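Local coordinates for PUA domain-containing protein (Aeropyrum pernix, PDB 2CX0) that is of unknown function but, as a PUA-domain protein, probably binds RNA and may act in translation initiation, at residues A[3-13]-A[172-182]; A[139-147]-A[163-171]. One frame throughout, in Å; residues are numbered along the deposited sequence.

Interaction 1 of 2, residues A[3-13]-A[172-182]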
loop_
_atom_site.group_PDB
_atom_site.type_symbol
_atom_site.label_atom_id
_atom_site.label_comp_id
_atom_site.label_asym_id
_atom_site.label_seq_id
_atom_site.Cartn_x
_atom_site.Cartn_y
_atom_site.Cartn_z
ATOM N N LEU A 3 -13.495 -3.838 17.542
ATOM C CA LEU A 3 -13.963 -4.422 16.326
ATOM C C LEU A 3 -13.511 -5.856 16.335
ATOM O O LEU A 3 -12.695 -6.252 17.181
ATOM C CB LEU A 3 -13.423 -3.670 15.108
ATOM C CG LEU A 3 -11.911 -3.575 14.854
ATOM C CD1 LEU A 3 -11.381 -4.943 14.344
ATOM C CD2 LEU A 3 -11.645 -2.430 13.760
ATOM N N TRP A 4 -14.064 -6.662 15.442
ATOM C CA TRP A 4 -13.607 -8.068 15.375
ATOM C C TRP A 4 -13.351 -8.340 13.890
ATOM O O TRP A 4 -14.278 -8.219 13.058
ATOM C CB TRP A 4 -14.673 -9.025 15.946
ATOM C CG TRP A 4 -14.121 -10.382 16.254
ATOM C CD1 TRP A 4 -13.350 -11.183 15.427
ATOM C CD2 TRP A 4 -14.210 -11.076 17.519
ATOM N NE1 TRP A 4 -12.943 -12.312 16.117
ATOM C CE2 TRP A 4 -13.453 -12.280 17.388
ATOM C CE3 TRP A 4 -14.850 -10.790 18.744
ATOM C CZ2 TRP A 4 -13.316 -13.203 18.432
ATOM C CZ3 TRP A 4 -14.712 -11.708 19.805
ATOM C CH2 TRP A 4 -13.939 -12.908 19.634
ATOM N N ALA A 5 -12.092 -8.609 13.556
ATOM C CA ALA A 5 -11.714 -8.832 12.158
ATOM C C ALA A 5 -11.290 -10.242 11.878
ATOM O O ALA A 5 -10.850 -10.952 12.779
ATOM C CB ALA A 5 -10.569 -7.874 11.746
ATOM N N ARG A 6 -11.436 -10.642 10.634
ATOM C CA ARG A 6 -10.942 -11.956 10.258
ATOM C C ARG A 6 -9.414 -11.902 10.462
ATOM O O ARG A 6 -8.800 -10.821 10.362
ATOM C CB ARG A 6 -11.290 -12.254 8.782
ATOM C CG ARG A 6 -10.514 -13.380 8.195
ATOM C CD ARG A 6 -10.983 -13.729 6.762
ATOM N NE ARG A 6 -12.392 -14.142 6.696
ATOM C CZ ARG A 6 -13.394 -13.353 6.311
ATOM N NH1 ARG A 6 -13.134 -12.101 5.952
ATOM N NH2 ARG A 6 -14.646 -13.814 6.285
ATOM N N LEU A 7 -8.822 -13.054 10.805
ATOM C CA LEU A 7 -7.361 -13.205 10.993
ATOM C C LEU A 7 -6.881 -12.682 12.311
ATOM O O LEU A 7 -6.402 -13.480 13.188
ATOM C CB LEU A 7 -6.486 -12.482 9.887
ATOM C CG LEU A 7 -6.191 -13.239 8.622
ATOM C CD1 LEU A 7 -5.090 -12.471 7.782
ATOM C CD2 LEU A 7 -5.624 -14.623 8.968
ATOM N N VAL A 8 -7.002 -11.356 12.480
ATOM C CA VAL A 8 -6.517 -10.716 13.681
ATOM C C VAL A 8 -7.466 -10.845 14.872
ATOM O O VAL A 8 -6.968 -10.713 16.028
ATOM C CB VAL A 8 -6.181 -9.201 13.419
ATOM C CG1 VAL A 8 -5.146 -9.090 12.280
ATOM C CG2 VAL A 8 -7.438 -8.460 12.982
ATOM N N GLY A 9 -8.769 -11.030 14.625
ATOM C CA GLY A 9 -9.667 -11.159 15.751
ATOM C C GLY A 9 -10.119 -9.874 16.408
ATOM O O GLY A 9 -10.207 -8.829 15.776
ATOM N N LEU A 10 -10.397 -9.939 17.703
ATOM C CA LEU A 10 -10.881 -8.771 18.423
ATOM C C LEU A 10 -9.825 -7.666 18.528
ATOM O O LEU A 10 -8.655 -7.940 18.808
ATOM C CB LEU A 10 -11.330 -9.213 19.820
ATOM C CG LEU A 10 -11.769 -8.064 20.708
ATOM C CD1 LEU A 10 -13.264 -7.749 20.412
ATOM C CD2 LEU A 10 -11.519 -8.473 22.179
ATOM N N ALA A 11 -10.211 -6.432 18.236
ATOM C CA ALA A 11 -9.286 -5.329 18.363
ATOM C C ALA A 11 -9.905 -4.212 19.174
ATOM O O ALA A 11 -11.047 -3.841 18.934
ATOM C CB ALA A 11 -8.814 -4.766 16.934
ATOM N N ARG A 12 -9.128 -3.686 20.129
ATOM C CA ARG A 12 -9.568 -2.545 20.939
ATOM C C ARG A 12 -8.967 -1.320 20.253
ATOM O O ARG A 12 -7.734 -1.249 20.025
ATOM C CB ARG A 12 -9.040 -2.664 22.364
ATOM C CG ARG A 12 -9.855 -3.692 23.125
ATOM C CD ARG A 12 -9.152 -4.257 24.353
ATOM N NE ARG A 12 -9.739 -5.547 24.775
ATOM C CZ ARG A 12 -10.924 -5.688 25.375
ATOM N NH1 ARG A 12 -11.647 -4.612 25.626
ATOM N NH2 ARG A 12 -11.411 -6.885 25.732
ATOM N N LEU A 13 -9.817 -0.346 19.937
ATOM C CA LEU A 13 -9.371 0.827 19.212
ATOM C C LEU A 13 -9.369 2.129 20.011
ATOM O O LEU A 13 -10.199 2.340 20.864
ATOM C CB LEU A 13 -10.247 1.019 17.987
ATOM C CG LEU A 13 -9.876 0.349 16.667
ATOM C CD1 LEU A 13 -9.782 -1.114 16.817
ATOM C CD2 LEU A 13 -10.932 0.701 15.649
ATOM N N GLY A 172 -5.250 -9.437 1.844
ATOM C CA GLY A 172 -5.399 -10.563 2.758
ATOM C C GLY A 172 -4.399 -10.672 3.910
ATOM O O GLY A 172 -4.481 -11.626 4.692
ATOM N N ASP A 173 -3.431 -9.757 3.987
ATOM C CA ASP A 173 -2.528 -9.811 5.116
ATOM C C ASP A 173 -3.255 -9.253 6.387
ATOM O O ASP A 173 -4.405 -8.825 6.326
ATOM C CB ASP A 173 -1.131 -9.152 4.814
ATOM C CG ASP A 173 -1.143 -7.604 4.714
ATOM O OD1 ASP A 173 -2.121 -6.910 5.125
ATOM O OD2 ASP A 173 -0.081 -7.094 4.205
ATOM N N ALA A 174 -2.595 -9.345 7.542
ATOM C CA ALA A 174 -3.206 -8.925 8.786
ATOM C C ALA A 174 -3.655 -7.466 8.768
ATOM O O ALA A 174 -4.778 -7.159 9.234
ATOM C CB ALA A 174 -2.248 -9.175 9.928
ATOM N N LEU A 175 -2.799 -6.589 8.242
ATOM C CA LEU A 175 -3.168 -5.175 8.170
ATOM C C LEU A 175 -4.382 -4.998 7.230
ATOM O O LEU A 175 -5.301 -4.197 7.529
ATOM C CB LEU A 175 -1.986 -4.300 7.685
ATOM C CG LEU A 175 -2.293 -2.826 7.318
ATOM C CD1 LEU A 175 -2.738 -2.043 8.573
ATOM C CD2 LEU A 175 -1.075 -2.169 6.778
ATOM N N TRP A 176 -4.387 -5.766 6.118
ATOM C CA TRP A 176 -5.481 -5.668 5.157
ATOM C C TRP A 176 -6.808 -6.034 5.849
ATOM O O TRP A 176 -7.824 -5.313 5.684
ATOM C CB TRP A 176 -5.259 -6.635 3.984
ATOM C CG TRP A 176 -6.254 -6.389 2.905
ATOM C CD1 TRP A 176 -6.197 -5.424 1.952
ATOM C CD2 TRP A 176 -7.501 -7.043 2.751
ATOM N NE1 TRP A 176 -7.357 -5.415 1.208
ATOM C CE2 TRP A 176 -8.174 -6.410 1.671
ATOM C CE3 TRP A 176 -8.119 -8.112 3.414
ATOM C CZ2 TRP A 176 -9.446 -6.813 1.231
ATOM C CZ3 TRP A 176 -9.391 -8.527 2.980
ATOM C CH2 TRP A 176 -10.038 -7.877 1.898
ATOM N N GLU A 177 -6.798 -7.108 6.645
ATOM C CA GLU A 177 -8.036 -7.553 7.290
ATOM C C GLU A 177 -8.498 -6.549 8.326
ATOM O O GLU A 177 -9.663 -6.242 8.418
ATOM C CB GLU A 177 -7.869 -8.949 7.939
ATOM C CG GLU A 177 -7.657 -10.088 6.915
ATOM C CD GLU A 177 -8.866 -10.387 6.019
ATOM O OE1 GLU A 177 -9.982 -9.835 6.184
ATOM O OE2 GLU A 177 -8.703 -11.210 5.119
ATOM N N LEU A 178 -7.556 -6.062 9.117
ATOM C CA LEU A 178 -7.882 -5.064 10.096
ATOM C C LEU A 178 -8.471 -3.796 9.394
ATOM O O LEU A 178 -9.504 -3.229 9.837
ATOM C CB LEU A 178 -6.614 -4.724 10.882
ATOM C CG LEU A 178 -6.821 -3.468 11.756
ATOM C CD1 LEU A 178 -7.912 -3.738 12.830
ATOM C CD2 LEU A 178 -5.459 -3.145 12.427
ATOM N N ALA A 179 -7.829 -3.370 8.311
ATOM C CA ALA A 179 -8.270 -2.158 7.587
ATOM C C ALA A 179 -9.654 -2.339 6.988
ATOM O O ALA A 179 -10.462 -1.399 7.044
ATOM C CB ALA A 179 -7.285 -1.749 6.488
ATOM N N GLN A 180 -9.941 -3.540 6.471
ATOM C CA GLN A 180 -11.257 -3.839 5.912
ATOM C C GLN A 180 -12.350 -3.627 6.963
ATOM O O GLN A 180 -13.419 -3.100 6.664
ATOM C CB GLN A 180 -11.355 -5.300 5.487
ATOM C CG GLN A 180 -10.923 -5.576 4.121
ATOM C CD GLN A 180 -11.696 -4.755 3.126
ATOM O OE1 GLN A 180 -11.293 -3.637 2.832
ATOM N NE2 GLN A 180 -12.831 -5.290 2.616
ATOM N N GLU A 181 -12.073 -4.034 8.196
ATOM C CA GLU A 181 -13.052 -3.917 9.263
ATOM C C GLU A 181 -13.149 -2.490 9.776
ATOM O O GLU A 181 -14.234 -2.058 10.145
ATOM C CB GLU A 181 -12.688 -4.892 10.414
ATOM C CG GLU A 181 -13.842 -5.245 11.310
ATOM C CD GLU A 181 -15.017 -5.871 10.562
ATOM O OE1 GLU A 181 -14.853 -6.536 9.507
ATOM O OE2 GLU A 181 -16.126 -5.716 11.063
ATOM N N VAL A 182 -12.025 -1.754 9.815
ATOM C CA VAL A 182 -12.055 -0.360 10.272
ATOM C C VAL A 182 -12.961 0.419 9.290
ATOM O O VAL A 182 -13.802 1.227 9.725
ATOM C CB VAL A 182 -10.617 0.298 10.295
ATOM C CG1 VAL A 182 -10.721 1.822 10.509
ATOM C CG2 VAL A 182 -9.797 -0.258 11.482
HETATM O O HOH W 1 -16.147 -5.434 13.707
HETATM O O HOH W 2 -11.392 -8.541 8.032
#
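The N-terminal beta hairpin, strands 3-5 and 9-13 joined by a tight turn, packs against the C-terminal helix 174-182, with Leu3, Ala5, Leu7 and Val8 meeting Leu178, Glu177, Ala174 and Val182. Strand 3-5 and the helix run at 136° to each other, their axes 8.0 Å apart. With its CG wedged between backbone N and carbonyl carbon (chi1 61°), Leu3 spreads both methyls over the helix: CD2 reaches Val182 CG2 at 3.6 Å, and the Leu3 and Leu178 side chains cross at about a right angle, CD1 of Leu3 meeting CD1 of Leu178 at 4.0 Å. The small CB of Ala5 sits over the helix backbone, 3.8 Å from Glu177 O. At the turn, Val8 CG1 lies 3.7 Å from Ala174 CB, while Leu7 CD1 rests on Glu177 CG and the carbonyl of Gly172. Tyr57 of strand 56-62 touches Val8, Ala174 and Leu178.

Polar links are indirect or long. Glu177 bends at chi2, bringing OE1 near the edge of the Arg6 guanidinium, a long salt bridge of 3.9 Å to NH1 with the two planes 66° apart. One water donates to both Glu177 OE1 and Glu177 O and weakly accepts from Arg6 N; another accepts from Trp4 N and donates to Glu181 OE2, its O 2.7 Å from that OE2. At the start of the helix, Asp173 is the N-cap, its OD1 taking Trp176 N at 2.7 Å. The whole is a beta hairpin packed on an N-capped helix, which brings the end of the chain back to the antiparallel sheet that the N terminus begins.

Interaction 2 of 2, residues A[139-147]-A[163-171]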
loop_
_atom_site.group_PDB
_atom_site.type_symbol
_atom_site.label_atom_id
_atom_site.label_comp_id
_atom_site.label_asym_id
_atom_site.label_seq_id
_atom_site.Cartn_x
_atom_site.Cartn_y
_atom_site.Cartn_z
ATOM N N PRO A 139 -5.590 -3.744 -7.433
ATOM C CA PRO A 139 -4.325 -3.661 -6.706
ATOM C C PRO A 139 -4.253 -4.885 -5.788
ATOM O O PRO A 139 -5.231 -5.242 -5.094
ATOM C CB PRO A 139 -4.450 -2.352 -5.906
ATOM C CG PRO A 139 -5.525 -1.589 -6.658
ATOM C CD PRO A 139 -6.497 -2.647 -7.038
ATOM N N VAL A 140 -3.112 -5.576 -5.818
ATOM C CA VAL A 140 -2.978 -6.733 -4.935
ATOM C C VAL A 140 -1.846 -6.604 -3.902
ATOM O O VAL A 140 -1.806 -7.342 -2.904
ATOM C CB VAL A 140 -2.783 -8.073 -5.760
ATOM C CG1 VAL A 140 -4.010 -8.320 -6.644
ATOM C CG2 VAL A 140 -1.592 -7.958 -6.643
HETATM N N MSE A 141 -0.896 -5.699 -4.144
HETATM C CA MSE A 141 0.199 -5.550 -3.204
HETATM C C MSE A 141 0.832 -4.157 -3.366
HETATM O O MSE A 141 0.817 -3.556 -4.445
HETATM C CB MSE A 141 1.242 -6.632 -3.468
HETATM C CG MSE A 141 2.571 -6.548 -2.567
HETATM SE SE MSE A 141 3.992 -5.561 -3.520
HETATM C CE MSE A 141 4.697 -7.124 -4.540
ATOM N N VAL A 142 1.359 -3.656 -2.254
ATOM C CA VAL A 142 2.069 -2.378 -2.202
ATOM C C VAL A 142 3.463 -2.753 -1.728
ATOM O O VAL A 142 3.577 -3.538 -0.789
ATOM C CB VAL A 142 1.401 -1.393 -1.155
ATOM C CG1 VAL A 142 2.344 -0.297 -0.824
ATOM C CG2 VAL A 142 0.096 -0.762 -1.836
ATOM N N GLY A 143 4.484 -2.183 -2.364
ATOM C CA GLY A 143 5.849 -2.487 -1.988
ATOM C C GLY A 143 6.923 -1.548 -2.547
ATOM O O GLY A 143 6.661 -0.412 -2.970
ATOM N N VAL A 144 8.162 -2.043 -2.519
ATOM C CA VAL A 144 9.276 -1.242 -2.921
ATOM C C VAL A 144 9.914 -1.769 -4.192
ATOM O O VAL A 144 10.250 -2.961 -4.288
ATOM C CB VAL A 144 10.325 -1.206 -1.755
ATOM C CG1 VAL A 144 11.537 -0.294 -2.157
ATOM C CG2 VAL A 144 9.657 -0.734 -0.451
ATOM N N ALA A 145 10.084 -0.880 -5.168
ATOM C CA ALA A 145 10.686 -1.304 -6.433
ATOM C C ALA A 145 12.140 -1.728 -6.162
ATOM O O ALA A 145 12.873 -1.037 -5.472
ATOM C CB ALA A 145 10.673 -0.147 -7.474
ATOM N N GLU A 146 12.541 -2.864 -6.715
ATOM C CA GLU A 146 13.917 -3.351 -6.594
ATOM C C GLU A 146 14.744 -3.004 -7.811
ATOM O O GLU A 146 15.960 -3.220 -7.821
ATOM C CB GLU A 146 13.952 -4.855 -6.434
ATOM C CG GLU A 146 13.426 -5.282 -5.098
ATOM C CD GLU A 146 14.511 -5.831 -4.168
ATOM O OE1 GLU A 146 15.456 -6.492 -4.659
ATOM O OE2 GLU A 146 14.406 -5.631 -2.949
ATOM N N VAL A 147 14.096 -2.494 -8.844
ATOM C CA VAL A 147 14.808 -2.079 -10.063
ATOM C C VAL A 147 14.169 -0.812 -10.606
ATOM O O VAL A 147 13.003 -0.538 -10.310
ATOM C CB VAL A 147 14.753 -3.167 -11.144
ATOM C CG1 VAL A 147 15.614 -4.341 -10.704
ATOM C CG2 VAL A 147 13.316 -3.609 -11.385
ATOM N N ARG A 163 13.844 -10.559 -8.297
ATOM C CA ARG A 163 12.795 -9.825 -7.645
ATOM C C ARG A 163 12.557 -8.448 -8.294
ATOM O O ARG A 163 13.477 -7.674 -8.558
ATOM C CB ARG A 163 13.121 -9.662 -6.149
ATOM C CG ARG A 163 11.907 -9.169 -5.256
ATOM C CD ARG A 163 12.140 -9.684 -3.821
ATOM N NE ARG A 163 13.169 -8.885 -3.178
ATOM C CZ ARG A 163 13.622 -9.106 -1.953
ATOM N NH1 ARG A 163 13.170 -10.131 -1.250
ATOM N NH2 ARG A 163 14.425 -8.227 -1.412
ATOM N N ALA A 164 11.300 -8.169 -8.587
ATOM C CA ALA A 164 10.932 -6.886 -9.166
ATOM C C ALA A 164 10.474 -5.911 -8.055
ATOM O O ALA A 164 10.865 -4.707 -8.051
ATOM C CB ALA A 164 9.783 -7.081 -10.192
ATOM N N VAL A 165 9.639 -6.416 -7.143
ATOM C CA VAL A 165 9.098 -5.546 -6.052
ATOM C C VAL A 165 9.064 -6.333 -4.744
ATOM O O VAL A 165 8.579 -7.479 -4.679
ATOM C CB VAL A 165 7.619 -5.103 -6.360
ATOM C CG1 VAL A 165 7.027 -4.225 -5.217
ATOM C CG2 VAL A 165 7.578 -4.374 -7.764
ATOM N N ARG A 166 9.575 -5.695 -3.709
ATOM C CA ARG A 166 9.596 -6.290 -2.392
ATOM C C ARG A 166 8.258 -5.976 -1.749
ATOM O O ARG A 166 7.856 -4.800 -1.607
ATOM C CB ARG A 166 10.791 -5.734 -1.572
ATOM C CG ARG A 166 10.846 -6.261 -0.142
ATOM C CD ARG A 166 12.218 -6.086 0.488
ATOM N NE ARG A 166 12.759 -4.738 0.350
ATOM C CZ ARG A 166 12.392 -3.706 1.105
ATOM N NH1 ARG A 166 11.471 -3.890 2.045
ATOM N NH2 ARG A 166 12.964 -2.500 0.945
ATOM N N ARG A 167 7.569 -7.043 -1.346
ATOM C CA ARG A 167 6.269 -6.897 -0.709
ATOM C C ARG A 167 6.306 -6.103 0.633
ATOM O O ARG A 167 7.186 -6.337 1.466
ATOM C CB ARG A 167 5.665 -8.322 -0.453
ATOM C CG ARG A 167 4.426 -8.274 0.477
ATOM C CD ARG A 167 4.319 -9.537 1.359
ATOM N NE ARG A 167 5.402 -9.568 2.360
ATOM C CZ ARG A 167 6.428 -10.409 2.359
ATOM N NH1 ARG A 167 6.550 -11.331 1.422
ATOM N NH2 ARG A 167 7.361 -10.294 3.293
ATOM N N VAL A 168 5.418 -5.120 0.805
ATOM C CA VAL A 168 5.293 -4.435 2.102
ATOM C C VAL A 168 3.880 -4.746 2.683
ATOM O O VAL A 168 3.714 -5.115 3.846
ATOM C CB VAL A 168 5.480 -2.938 1.942
ATOM C CG1 VAL A 168 4.992 -2.152 3.228
ATOM C CG2 VAL A 168 7.000 -2.680 1.654
ATOM N N HIS A 169 2.856 -4.618 1.853
ATOM C CA HIS A 169 1.473 -4.864 2.273
ATOM C C HIS A 169 0.726 -5.511 1.100
ATOM O O HIS A 169 0.910 -5.106 -0.084
ATOM C CB HIS A 169 0.804 -3.541 2.682
ATOM C CG HIS A 169 -0.691 -3.610 2.755
ATOM N ND1 HIS A 169 -1.522 -2.791 2.016
ATOM C CD2 HIS A 169 -1.501 -4.343 3.554
ATOM C CE1 HIS A 169 -2.793 -3.020 2.367
ATOM N NE2 HIS A 169 -2.799 -3.958 3.300
ATOM N N ARG A 170 -0.126 -6.511 1.398
ATOM C CA ARG A 170 -0.794 -7.193 0.300
ATOM C C ARG A 170 -2.197 -7.668 0.655
ATOM O O ARG A 170 -2.549 -7.755 1.826
ATOM C CB ARG A 170 0.051 -8.388 -0.188
ATOM C CG ARG A 170 0.381 -9.427 0.928
ATOM C CD ARG A 170 -0.735 -10.459 1.175
ATOM N NE ARG A 170 -0.260 -11.403 2.217
ATOM C CZ ARG A 170 -0.979 -12.412 2.712
ATOM N NH1 ARG A 170 -2.216 -12.646 2.244
ATOM N NH2 ARG A 170 -0.465 -13.142 3.721
ATOM N N LEU A 171 -2.989 -7.936 -0.384
ATOM C CA LEU A 171 -4.380 -8.382 -0.219
ATOM C C LEU A 171 -4.497 -9.592 0.751
ATOM O O LEU A 171 -3.886 -10.640 0.496
ATOM C CB LEU A 171 -4.896 -8.809 -1.594
ATOM C CG LEU A 171 -6.397 -8.513 -1.757
ATOM C CD1 LEU A 171 -6.888 -8.655 -3.231
ATOM C CD2 LEU A 171 -7.092 -9.404 -0.810
HETATM O O HOH W 3 14.566 -2.548 -1.881
#
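Val144 lies alongside Arg166, its CB 4.0 Å from NH2 and over one face of the guanidinium, the two side chains pointing the same way. Beneath them the antiparallel strands 139-145 and 165-167 are joined by paired bonds, Val144 N to Arg166 O and Arg166 N to Val144 O. Further along, Val142 N gives a nearly straight 2.6 Å bond to His169 O, and Val142 O is gripped by two donors, His169 N and Val168 N, where a classic beta bulge shifts the register. Gly143 fits there because a CB would clash with Arg166 O.

Val144, Val142 and Val168 pack toward Tyr77; from the other face selenomethionine Met141, folded at chi2 and chi3, lays SE 3.7 Å from Val165 CG1 and its CG 4.0 Å from Arg167 CG, beside Leu111. Arg167 itself is held by Gly108 O.

At the strand end Glu146 N bonds Ala164 O, and its bent side chain (chi2 -110°) carries OE2 to Arg163 NH2 at 3.0 Å. That donor comes from above the carboxylate plane, which stands almost perpendicular to the guanidinium. OE2 also makes a long salt bridge of 3.8 Å to Arg166 NE, and a water links it to Arg166 NH2. With an alanine here the carboxylate is gone, which would probably leave Arg163 NH2 without this bond and both arginines without their shared negative mate. One carboxylate facing two guanidinium groups is likely to stay ionised, so the chemistry implies an electrostatic tie closing the end of a backbone-bonded strand pair.

From the N terminus, strands 2-5 and 9-17 start the antiparallel six-stranded sheet, and their hairpin is met by the last helix, 174-183. The chain first completes that sheet and then builds the mixed sheet of the PUA domain, in which interaction 2 joins neighbouring strands 138-145 and 163-170, closing a 15-residue loop that holds helix 149-158. It is nested within the 158-residue loop that interaction 1 closes. Strand 163-170 leads directly into helix 174-183, and the two contacts touch there: Trp176 packs on Arg170, Leu171 and His169. Interaction 2 thus ties the second sheet internally, while interaction 1 returns the C terminus to the first.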